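PDB 6HNU: aromatic amino acid aminotransferase I from Candida albicans WO-1, which probably transfers the amino group of aromatic amino acids to 2-oxoglutarate with the help of pyridoxal 5'-phosphate, giving aromatic oxo-acids and glutamate. Local coordinates for residues F152-F166 and P207-T220. Residues are numbered along the deposited sequence; the frame is centred on the assembly and turned at random.
Sequences FCSKGDTILVEEYTF and PKFLYTICTGQNPT. With PLP (pyridoxal-5'-phosphate), chain I; PHE (phenylalanine), chain J.
Leu-160 sits between two residues of the parallel neighbour strand 209-212: its N donates to Phe-209 O (2.8 Å) and its O accepts from Tyr-211 N. Earlier, Lys-208 N bonds to Thr-158 O, while the Lys-208 side chain, bent at every torsion beyond CB, curls back to put NZ 2.6 Å from Phe-152 O; Leu-15 O also accepts from NZ.

At the C-terminal ends of the strands, the buried carboxylate of Glu-162 binds the end of strand 209-212 and the loop after it. Glu-162 OE1 accepts from Ile-213 N (3.0 Å) on its syn side and from Gln-217 NE2 on the opposite face, the amide standing nearly upright to the carboxylate (87°). Glu-162 OE2 receives Thr-212 OG1, and a water joins Glu-162 OE1 to Glu-162 N, Thr-165 OG1 and Tyr-211 O. Gln-217 NE2 also reaches Tyr-164 O (2.8 Å).

Among apolar contacts, Ile-159 CG2 lies over a face of the Phe-209 ring, 3.6 Å from its centroid, a CH-pi contact, with Cys-153 SG oblique to that ring. Tyr-164 CB packs on Pro-219, which follows a cis peptide.

At the cofactor, PLP C3 lies over one face of the Phe-166 ring, toward its rim; Asn-218 ND2 donates to PLP O3 (3.2 Å) and OD1 bonds to Arg-463. Adjacent parallel strands and their following loops thus contribute one part of the PLP site, as in fold-type I aminotransferases.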
# COMPACT_ATOMS: atom_id res chain seq x y z
N PHE B 152 15.36 8.03 -3.05
CA PHE B 152 16.79 8.23 -3.44
C PHE B 152 16.96 8.69 -4.90
O PHE B 152 18.09 9.01 -5.25
CB PHE B 152 17.58 6.96 -3.18
CG PHE B 152 17.62 6.58 -1.73
CD1 PHE B 152 18.24 7.40 -0.80
CD2 PHE B 152 17.00 5.44 -1.28
CE1 PHE B 152 18.30 7.04 0.54
CE2 PHE B 152 17.02 5.10 0.06
CZ PHE B 152 17.67 5.90 0.97
N CYS B 153 15.91 8.77 -5.69
CA CYS B 153 16.02 9.02 -7.15
C CYS B 153 15.08 10.11 -7.63
O CYS B 153 13.90 10.07 -7.27
CB CYS B 153 15.73 7.75 -7.92
SG CYS B 153 16.87 6.40 -7.52
N SER B 154 15.60 11.05 -8.44
CA SER B 154 14.84 12.01 -9.27
C SER B 154 14.87 11.47 -10.70
O SER B 154 15.80 10.66 -11.03
CB SER B 154 15.41 13.42 -9.17
OG SER B 154 15.72 13.81 -7.81
N LYS B 155 13.91 11.90 -11.53
CA LYS B 155 13.86 11.57 -12.97
C LYS B 155 15.22 11.89 -13.62
O LYS B 155 15.81 12.94 -13.28
CB LYS B 155 12.74 12.35 -13.67
CG LYS B 155 12.68 12.07 -15.16
CD LYS B 155 11.69 12.92 -15.94
CE LYS B 155 12.10 13.02 -17.40
NZ LYS B 155 11.07 13.72 -18.22
N GLY B 156 15.73 10.97 -14.44
CA GLY B 156 17.03 11.09 -15.14
C GLY B 156 18.20 10.60 -14.30
O GLY B 156 19.31 10.54 -14.82
N ASP B 157 18.01 10.28 -13.01
CA ASP B 157 19.08 9.66 -12.18
C ASP B 157 19.33 8.23 -12.69
O ASP B 157 18.52 7.67 -13.45
CB ASP B 157 18.75 9.64 -10.68
CG ASP B 157 18.81 10.98 -9.95
OD1 ASP B 157 19.36 11.94 -10.52
OD2 ASP B 157 18.34 11.02 -8.78
N THR B 158 20.46 7.66 -12.30
CA THR B 158 20.84 6.27 -12.61
C THR B 158 20.90 5.45 -11.33
O THR B 158 21.44 5.93 -10.30
CB THR B 158 22.19 6.23 -13.35
OG1 THR B 158 21.93 6.82 -14.62
CG2 THR B 158 22.71 4.82 -13.58
N ILE B 159 20.43 4.22 -11.45
CA ILE B 159 20.76 3.12 -10.49
C ILE B 159 21.48 1.99 -11.22
O ILE B 159 21.31 1.84 -12.47
CB ILE B 159 19.48 2.61 -9.79
CG1 ILE B 159 18.47 2.01 -10.77
CG2 ILE B 159 18.91 3.76 -9.00
CD1 ILE B 159 17.39 1.19 -10.08
N LEU B 160 22.25 1.20 -10.47
CA LEU B 160 22.84 -0.04 -11.00
C LEU B 160 21.90 -1.18 -10.62
O LEU B 160 21.42 -1.18 -9.44
CB LEU B 160 24.25 -0.25 -10.44
CG LEU B 160 25.21 0.92 -10.64
CD1 LEU B 160 26.51 0.64 -9.93
CD2 LEU B 160 25.43 1.16 -12.12
N VAL B 161 21.65 -2.07 -11.58
CA VAL B 161 20.84 -3.30 -11.39
C VAL B 161 21.64 -4.48 -11.93
O VAL B 161 22.48 -4.26 -12.81
CB VAL B 161 19.46 -3.22 -12.05
CG1 VAL B 161 18.64 -2.02 -11.56
CG2 VAL B 161 19.55 -3.19 -13.58
N GLU B 162 21.34 -5.69 -11.43
CA GLU B 162 21.84 -6.96 -11.99
C GLU B 162 21.43 -7.03 -13.47
O GLU B 162 20.29 -6.66 -13.80
CB GLU B 162 21.38 -8.14 -11.13
CG GLU B 162 22.08 -8.10 -9.79
CD GLU B 162 21.39 -8.76 -8.61
OE1 GLU B 162 20.16 -8.72 -8.55
OE2 GLU B 162 22.13 -9.22 -7.72
N GLU B 163 22.31 -7.48 -14.36
CA GLU B 163 22.02 -7.39 -15.81
C GLU B 163 20.85 -8.29 -16.18
O GLU B 163 20.23 -7.99 -17.18
CB GLU B 163 23.23 -7.69 -16.70
CG GLU B 163 23.59 -9.16 -16.76
CD GLU B 163 24.74 -9.50 -17.69
OE1 GLU B 163 25.70 -10.10 -17.22
OE2 GLU B 163 24.65 -9.19 -18.86
N TYR B 164 20.53 -9.32 -15.39
CA TYR B 164 19.25 -10.06 -15.41
C TYR B 164 18.61 -9.89 -14.05
O TYR B 164 19.27 -10.19 -13.05
CB TYR B 164 19.39 -11.55 -15.70
CG TYR B 164 20.03 -11.82 -17.03
CD1 TYR B 164 21.40 -11.86 -17.15
CD2 TYR B 164 19.27 -11.91 -18.17
CE1 TYR B 164 22.02 -12.03 -18.39
CE2 TYR B 164 19.86 -12.15 -19.41
CZ TYR B 164 21.24 -12.19 -19.52
OH TYR B 164 21.86 -12.37 -20.72
N THR B 165 17.40 -9.34 -14.02
CA THR B 165 16.77 -9.02 -12.71
C THR B 165 15.24 -9.07 -12.82
O THR B 165 14.71 -9.48 -13.88
CB THR B 165 17.31 -7.69 -12.19
OG1 THR B 165 16.92 -7.61 -10.81
CG2 THR B 165 16.86 -6.50 -13.00
N PHE B 166 14.55 -8.63 -11.77
CA PHE B 166 13.10 -8.76 -11.58
C PHE B 166 12.36 -7.76 -12.47
O PHE B 166 12.67 -6.58 -12.38
CB PHE B 166 12.85 -8.53 -10.09
CG PHE B 166 11.44 -8.72 -9.61
CD1 PHE B 166 10.61 -9.66 -10.21
CD2 PHE B 166 10.97 -7.97 -8.54
CE1 PHE B 166 9.33 -9.87 -9.72
CE2 PHE B 166 9.68 -8.15 -8.08
CZ PHE B 166 8.86 -9.11 -8.66
N PRO B 207 25.83 6.85 -9.85
CA PRO B 207 24.57 6.18 -9.60
C PRO B 207 24.22 6.37 -8.13
O PRO B 207 25.11 6.39 -7.32
CB PRO B 207 24.82 4.70 -9.92
CG PRO B 207 26.22 4.62 -10.46
CD PRO B 207 26.92 5.91 -10.10
N LYS B 208 22.92 6.46 -7.81
CA LYS B 208 22.46 6.63 -6.41
C LYS B 208 22.66 5.35 -5.61
O LYS B 208 22.98 5.44 -4.42
CB LYS B 208 20.99 7.06 -6.40
CG LYS B 208 20.73 8.29 -7.25
CD LYS B 208 21.58 9.51 -6.93
CE LYS B 208 21.50 9.97 -5.49
NZ LYS B 208 20.19 10.62 -5.21
N PHE B 209 22.48 4.20 -6.24
CA PHE B 209 22.63 2.92 -5.53
C PHE B 209 22.73 1.76 -6.50
O PHE B 209 22.46 1.87 -7.73
CB PHE B 209 21.46 2.78 -4.54
CG PHE B 209 20.07 2.72 -5.11
CD1 PHE B 209 19.61 1.61 -5.82
CD2 PHE B 209 19.17 3.73 -4.85
CE1 PHE B 209 18.33 1.57 -6.32
CE2 PHE B 209 17.87 3.67 -5.32
CZ PHE B 209 17.44 2.58 -6.05
N LEU B 210 23.03 0.61 -5.91
CA LEU B 210 22.96 -0.71 -6.55
C LEU B 210 21.78 -1.48 -5.96
O LEU B 210 21.64 -1.49 -4.73
CB LEU B 210 24.28 -1.47 -6.34
CG LEU B 210 24.20 -2.97 -6.62
CD1 LEU B 210 24.05 -3.26 -8.09
CD2 LEU B 210 25.42 -3.69 -6.07
N TYR B 211 20.94 -2.01 -6.84
CA TYR B 211 19.76 -2.84 -6.51
C TYR B 211 20.19 -4.28 -6.74
O TYR B 211 20.51 -4.62 -7.86
CB TYR B 211 18.55 -2.43 -7.38
CG TYR B 211 17.37 -3.37 -7.32
CD1 TYR B 211 16.61 -3.48 -6.18
CD2 TYR B 211 17.04 -4.18 -8.40
CE1 TYR B 211 15.55 -4.37 -6.08
CE2 TYR B 211 15.99 -5.08 -8.34
CZ TYR B 211 15.25 -5.18 -7.17
OH TYR B 211 14.23 -6.06 -7.11
N THR B 212 20.17 -5.10 -5.69
CA THR B 212 20.62 -6.50 -5.73
C THR B 212 19.60 -7.41 -5.06
O THR B 212 19.22 -7.18 -3.91
CB THR B 212 22.06 -6.64 -5.19
OG1 THR B 212 22.41 -8.01 -5.26
CG2 THR B 212 22.25 -6.19 -3.76
N ILE B 213 19.24 -8.47 -5.75
CA ILE B 213 18.51 -9.60 -5.12
C ILE B 213 19.57 -10.64 -4.82
O ILE B 213 19.72 -11.60 -5.60
CB ILE B 213 17.40 -10.09 -6.07
CG1 ILE B 213 16.58 -8.92 -6.63
CG2 ILE B 213 16.53 -11.10 -5.37
CD1 ILE B 213 15.85 -9.21 -7.92
N CYS B 214 20.32 -10.46 -3.72
CA CYS B 214 21.63 -11.09 -3.64
C CYS B 214 21.52 -12.55 -3.20
O CYS B 214 22.48 -13.26 -3.41
CB CYS B 214 22.58 -10.26 -2.80
SG CYS B 214 21.89 -9.72 -1.22
N THR B 215 20.40 -12.97 -2.60
CA THR B 215 20.14 -14.36 -2.16
C THR B 215 19.02 -14.99 -2.98
O THR B 215 17.86 -14.55 -2.87
CB THR B 215 19.84 -14.42 -0.65
OG1 THR B 215 20.81 -13.62 0.02
CG2 THR B 215 19.88 -15.84 -0.13
N GLY B 216 19.32 -16.02 -3.77
CA GLY B 216 18.27 -16.66 -4.59
C GLY B 216 17.83 -15.70 -5.70
O GLY B 216 16.59 -15.53 -5.94
N GLN B 217 18.81 -14.99 -6.25
CA GLN B 217 18.66 -13.91 -7.26
C GLN B 217 17.62 -14.33 -8.31
O GLN B 217 17.64 -15.48 -8.73
CB GLN B 217 20.00 -13.65 -7.92
CG GLN B 217 20.17 -12.30 -8.60
CD GLN B 217 19.59 -12.18 -10.00
OE1 GLN B 217 19.42 -13.17 -10.72
NE2 GLN B 217 19.27 -10.95 -10.37
N ASN B 218 16.70 -13.42 -8.65
CA ASN B 218 15.65 -13.65 -9.67
C ASN B 218 16.11 -12.92 -10.93
O ASN B 218 16.16 -11.69 -10.91
CB ASN B 218 14.31 -13.14 -9.15
CG ASN B 218 13.15 -13.31 -10.10
OD1 ASN B 218 13.28 -13.94 -11.14
ND2 ASN B 218 11.99 -12.82 -9.70
N PRO B 219 16.39 -13.58 -12.09
CA PRO B 219 16.09 -14.99 -12.38
C PRO B 219 17.20 -16.06 -12.30
O PRO B 219 16.89 -17.20 -12.55
CB PRO B 219 15.78 -14.86 -13.90
CG PRO B 219 16.84 -13.93 -14.38
CD PRO B 219 16.91 -12.90 -13.29
N THR B 220 18.43 -15.69 -11.97
CA THR B 220 19.64 -16.53 -12.17
C THR B 220 19.68 -17.67 -11.14
O THR B 220 20.23 -18.73 -11.47
CB THR B 220 20.93 -15.72 -12.18
OG1 THR B 220 21.08 -15.17 -10.86
CG2 THR B 220 20.93 -14.65 -13.24
N1 PLP I . 11.32 -8.50 -4.98
C2 PLP I . 11.73 -9.52 -5.73
C2A PLP I . 13.11 -9.48 -6.30
C3 PLP I . 10.90 -10.60 -6.00
O3 PLP I . 11.36 -11.58 -6.84
C4 PLP I . 9.59 -10.60 -5.47
C4A PLP I . 8.69 -11.72 -5.76
C5 PLP I . 9.19 -9.54 -4.64
C6 PLP I . 10.08 -8.51 -4.45
C5A PLP I . 7.79 -9.44 -4.10
O4P PLP I . 7.80 -9.10 -2.69
P PLP I . 6.53 -8.79 -1.86
O1P PLP I . 7.12 -8.67 -0.47
O2P PLP I . 5.57 -10.00 -2.05
O3P PLP I . 5.92 -7.50 -2.40
N PHE J . 8.41 -12.06 -7.10
CA PHE J . 7.12 -12.62 -7.59
C PHE J . 7.30 -13.00 -9.07
O PHE J . 8.15 -13.85 -9.38
CB PHE J . 5.99 -11.63 -7.32
CG PHE J . 4.75 -11.82 -8.16
CD1 PHE J . 4.22 -13.09 -8.37
CD2 PHE J . 4.11 -10.73 -8.73
CE1 PHE J . 3.09 -13.26 -9.15
CE2 PHE J . 2.98 -10.90 -9.50
CZ PHE J . 2.46 -12.16 -9.71
OXT PHE J . 6.63 -12.47 -9.97
O HOH W 1 19.10 -6.39 -9.58